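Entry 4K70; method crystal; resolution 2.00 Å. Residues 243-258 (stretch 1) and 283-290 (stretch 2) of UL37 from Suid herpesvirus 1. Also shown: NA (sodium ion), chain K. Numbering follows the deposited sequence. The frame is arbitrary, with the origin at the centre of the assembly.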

# COMPACT_ATOMS: atom_id res chain seq x y z
N ASP A 243 -31.06 4.79 -23.82
CA ASP A 243 -32.02 5.74 -24.35
C ASP A 243 -31.47 6.41 -25.60
O ASP A 243 -30.46 7.12 -25.54
CB ASP A 243 -32.34 6.79 -23.28
CG ASP A 243 -33.56 7.64 -23.62
OD1 ASP A 243 -33.92 7.71 -24.82
OD2 ASP A 243 -34.15 8.23 -22.69
N GLU A 244 -32.12 6.19 -26.74
CA GLU A 244 -31.64 6.73 -28.02
C GLU A 244 -31.64 8.26 -28.07
O GLU A 244 -30.97 8.87 -28.91
CB GLU A 244 -32.48 6.18 -29.18
CG GLU A 244 -32.41 4.66 -29.35
CD GLU A 244 -31.22 4.20 -30.18
OE1 GLU A 244 -30.73 5.00 -31.02
OE2 GLU A 244 -30.78 3.04 -30.00
N ALA A 245 -32.38 8.88 -27.16
CA ALA A 245 -32.37 10.34 -27.01
C ALA A 245 -31.01 10.86 -26.56
O ALA A 245 -30.71 12.05 -26.70
CB ALA A 245 -33.45 10.77 -26.04
N ALA A 246 -30.17 9.98 -26.02
CA ALA A 246 -28.88 10.41 -25.49
C ALA A 246 -27.84 10.56 -26.59
O ALA A 246 -26.76 11.10 -26.36
CB ALA A 246 -28.39 9.44 -24.41
N LEU A 247 -28.17 10.07 -27.79
CA LEU A 247 -27.24 10.09 -28.91
C LEU A 247 -27.50 11.25 -29.87
O LEU A 247 -28.64 11.63 -30.10
CB LEU A 247 -27.33 8.77 -29.70
CG LEU A 247 -26.77 7.47 -29.13
CD1 LEU A 247 -27.19 6.33 -30.03
CD2 LEU A 247 -25.25 7.53 -29.03
N VAL A 248 -26.43 11.81 -30.43
CA VAL A 248 -26.56 12.88 -31.42
C VAL A 248 -26.99 12.29 -32.77
O VAL A 248 -26.33 11.40 -33.31
CB VAL A 248 -25.23 13.67 -31.59
CG1 VAL A 248 -25.33 14.65 -32.77
CG2 VAL A 248 -24.87 14.41 -30.31
N PRO A 249 -28.11 12.79 -33.31
CA PRO A 249 -28.60 12.41 -34.64
C PRO A 249 -27.53 12.46 -35.73
O PRO A 249 -26.74 13.41 -35.79
CB PRO A 249 -29.69 13.45 -34.93
CG PRO A 249 -29.58 14.49 -33.81
CD PRO A 249 -28.99 13.77 -32.65
N VAL A 250 -27.48 11.43 -36.58
CA VAL A 250 -26.57 11.42 -37.71
C VAL A 250 -26.92 12.60 -38.63
O VAL A 250 -28.09 12.91 -38.82
CB VAL A 250 -26.69 10.11 -38.52
CG1 VAL A 250 -25.80 10.16 -39.75
CG2 VAL A 250 -26.35 8.91 -37.64
N GLY A 251 -25.90 13.26 -39.17
CA GLY A 251 -26.14 14.35 -40.11
C GLY A 251 -26.10 15.73 -39.48
O GLY A 251 -26.03 16.74 -40.19
N GLU A 252 -26.17 15.79 -38.16
CA GLU A 252 -26.01 17.05 -37.46
C GLU A 252 -24.53 17.38 -37.44
O GLU A 252 -23.69 16.47 -37.47
CB GLU A 252 -26.59 16.98 -36.05
CG GLU A 252 -28.01 17.53 -35.93
CD GLU A 252 -28.98 16.99 -36.99
OE1 GLU A 252 -28.70 17.12 -38.20
OE2 GLU A 252 -30.05 16.47 -36.61
N VAL A 253 -24.19 18.67 -37.45
CA VAL A 253 -22.78 19.03 -37.53
C VAL A 253 -22.06 18.58 -36.26
O VAL A 253 -22.63 18.62 -35.16
CB VAL A 253 -22.56 20.54 -37.77
CG1 VAL A 253 -23.57 21.06 -38.80
CG2 VAL A 253 -22.65 21.31 -36.47
N ASN A 254 -20.81 18.14 -36.43
CA ASN A 254 -20.02 17.61 -35.33
C ASN A 254 -20.61 16.34 -34.72
O ASN A 254 -20.27 15.98 -33.59
CB ASN A 254 -19.81 18.68 -34.24
CG ASN A 254 -19.03 19.87 -34.74
OD1 ASN A 254 -18.23 19.75 -35.68
ND2 ASN A 254 -19.24 21.03 -34.13
N ALA A 255 -21.48 15.67 -35.46
CA ALA A 255 -22.12 14.45 -34.97
C ALA A 255 -21.14 13.29 -34.81
O ALA A 255 -21.35 12.39 -33.99
CB ALA A 255 -23.29 14.06 -35.85
N THR A 256 -20.07 13.31 -35.60
CA THR A 256 -19.05 12.28 -35.51
C THR A 256 -18.33 12.42 -34.18
O THR A 256 -18.11 13.54 -33.72
CB THR A 256 -18.00 12.43 -36.62
OG1 THR A 256 -18.65 12.44 -37.90
CG2 THR A 256 -17.00 11.28 -36.58
N PRO A 257 -17.98 11.29 -33.55
CA PRO A 257 -17.11 11.29 -32.37
C PRO A 257 -15.88 12.15 -32.63
O PRO A 257 -15.20 11.93 -33.62
CB PRO A 257 -16.72 9.81 -32.25
CG PRO A 257 -17.93 9.09 -32.75
CD PRO A 257 -18.47 9.94 -33.88
N ARG A 258 -15.62 13.12 -31.75
CA ARG A 258 -14.56 14.12 -31.96
C ARG A 258 -13.28 13.78 -31.20
O ARG A 258 -12.18 13.80 -31.76
CB ARG A 258 -15.05 15.51 -31.54
CG ARG A 258 -16.42 15.92 -32.10
CD ARG A 258 -17.11 17.00 -31.24
NE ARG A 258 -17.37 16.54 -29.88
CZ ARG A 258 -18.14 17.18 -28.99
NH1 ARG A 258 -18.32 16.67 -27.77
NH2 ARG A 258 -18.74 18.32 -29.33
N THR A 283 -17.42 3.96 -41.52
CA THR A 283 -18.36 3.38 -40.56
C THR A 283 -19.04 4.47 -39.76
O THR A 283 -18.39 5.22 -39.03
CB THR A 283 -17.67 2.44 -39.58
OG1 THR A 283 -17.12 1.32 -40.28
CG2 THR A 283 -18.66 1.94 -38.54
N VAL A 284 -20.36 4.57 -39.89
CA VAL A 284 -21.12 5.58 -39.17
C VAL A 284 -21.36 5.12 -37.73
O VAL A 284 -21.77 3.98 -37.48
CB VAL A 284 -22.46 5.90 -39.87
CG1 VAL A 284 -23.20 6.99 -39.14
CG2 VAL A 284 -22.21 6.31 -41.32
N ALA A 285 -21.07 6.00 -36.78
CA ALA A 285 -21.36 5.75 -35.38
C ALA A 285 -21.71 7.07 -34.71
O ALA A 285 -21.00 8.06 -34.87
CB ALA A 285 -20.17 5.09 -34.69
N ARG A 286 -22.83 7.08 -34.00
CA ARG A 286 -23.29 8.29 -33.35
C ARG A 286 -22.53 8.47 -32.04
O ARG A 286 -22.07 7.51 -31.44
CB ARG A 286 -24.80 8.18 -33.09
CG ARG A 286 -25.58 7.81 -34.33
CD ARG A 286 -27.03 7.54 -34.00
NE ARG A 286 -27.70 8.73 -33.48
CZ ARG A 286 -28.96 8.73 -33.03
NH1 ARG A 286 -29.67 7.61 -33.04
NH2 ARG A 286 -29.51 9.85 -32.58
N ARG A 287 -22.37 9.72 -31.63
CA ARG A 287 -21.72 9.99 -30.36
C ARG A 287 -22.76 10.46 -29.36
O ARG A 287 -23.83 10.94 -29.74
CB ARG A 287 -20.64 11.05 -30.52
CG ARG A 287 -21.20 12.45 -30.64
CD ARG A 287 -20.10 13.49 -30.65
NE ARG A 287 -20.67 14.80 -30.95
CZ ARG A 287 -21.01 15.70 -30.04
NH1 ARG A 287 -20.80 15.48 -28.75
NH2 ARG A 287 -21.56 16.85 -30.42
N LEU A 288 -22.44 10.29 -28.08
CA LEU A 288 -23.30 10.77 -27.02
C LEU A 288 -23.35 12.30 -27.05
O LEU A 288 -22.32 12.95 -27.25
CB LEU A 288 -22.78 10.30 -25.66
CG LEU A 288 -22.83 8.79 -25.40
CD1 LEU A 288 -22.17 8.47 -24.08
CD2 LEU A 288 -24.27 8.29 -25.43
N ARG A 289 -24.55 12.85 -26.88
CA ARG A 289 -24.73 14.28 -26.71
C ARG A 289 -23.86 14.79 -25.55
O ARG A 289 -23.66 14.09 -24.55
CB ARG A 289 -26.21 14.59 -26.41
CG ARG A 289 -27.17 14.16 -27.52
CD ARG A 289 -28.61 14.19 -27.04
NE ARG A 289 -28.93 15.47 -26.40
CZ ARG A 289 -30.07 15.73 -25.77
NH1 ARG A 289 -31.00 14.79 -25.69
NH2 ARG A 289 -30.27 16.91 -25.21
N THR A 290 -23.32 16.00 -25.70
CA THR A 290 -22.58 16.65 -24.62
C THR A 290 -23.20 18.01 -24.30
O THR A 290 -22.55 18.86 -23.70
CB THR A 290 -21.06 16.79 -24.91
OG1 THR A 290 -20.85 17.49 -26.14
CG2 THR A 290 -20.37 15.41 -24.98
NA NA K . -29.41 14.75 -38.87

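What meets stretch 1 at the start of stretch 2? Val 284 lays CG1 4.0 Å from CG2 of Val 250, a small apolar contact, and the carbonyl O of Ala 285 lies 3.3 Å from CD of Pro 257.

How does Arg 286 hold on? Its CA-to-CB bond points toward stretch 1, and at the end of the side chain NE donates to Val 248 O at 3.0 Å, nearly linearly. One face of the guanidinium is covered by CB of Leu 247, while NH1 forms a long salt bridge with OE1 of Glu 244, at 3.5 Å.

Why can Arg 287 lie against another arginine? Its guanidinium stacks on that of Arg 258, centres 3.4 Å apart, with CG2 of Val 248 over the opposite face. The like charges are tempered by acceptors: Arg 287 NE donates to Asn 254 O (2.9 Å), and NH1 of Arg 258 and NH1 of Arg 287 both donate to OG1 of Thr 290, at 3.1 and 3.3 Å.

Where do the backbones join? A single bridge pairs Leu 247 with Leu 288: Val 248 N donates to Arg 287 O (2.8 Å) and Arg 289 N to Ala 246 O (2.9 Å). Beside it, the CD2 atoms of the two leucines meet at 3.8 Å. Arg 289 then extends the join, its NH1 donating to Ala 245 O at 2.9 Å.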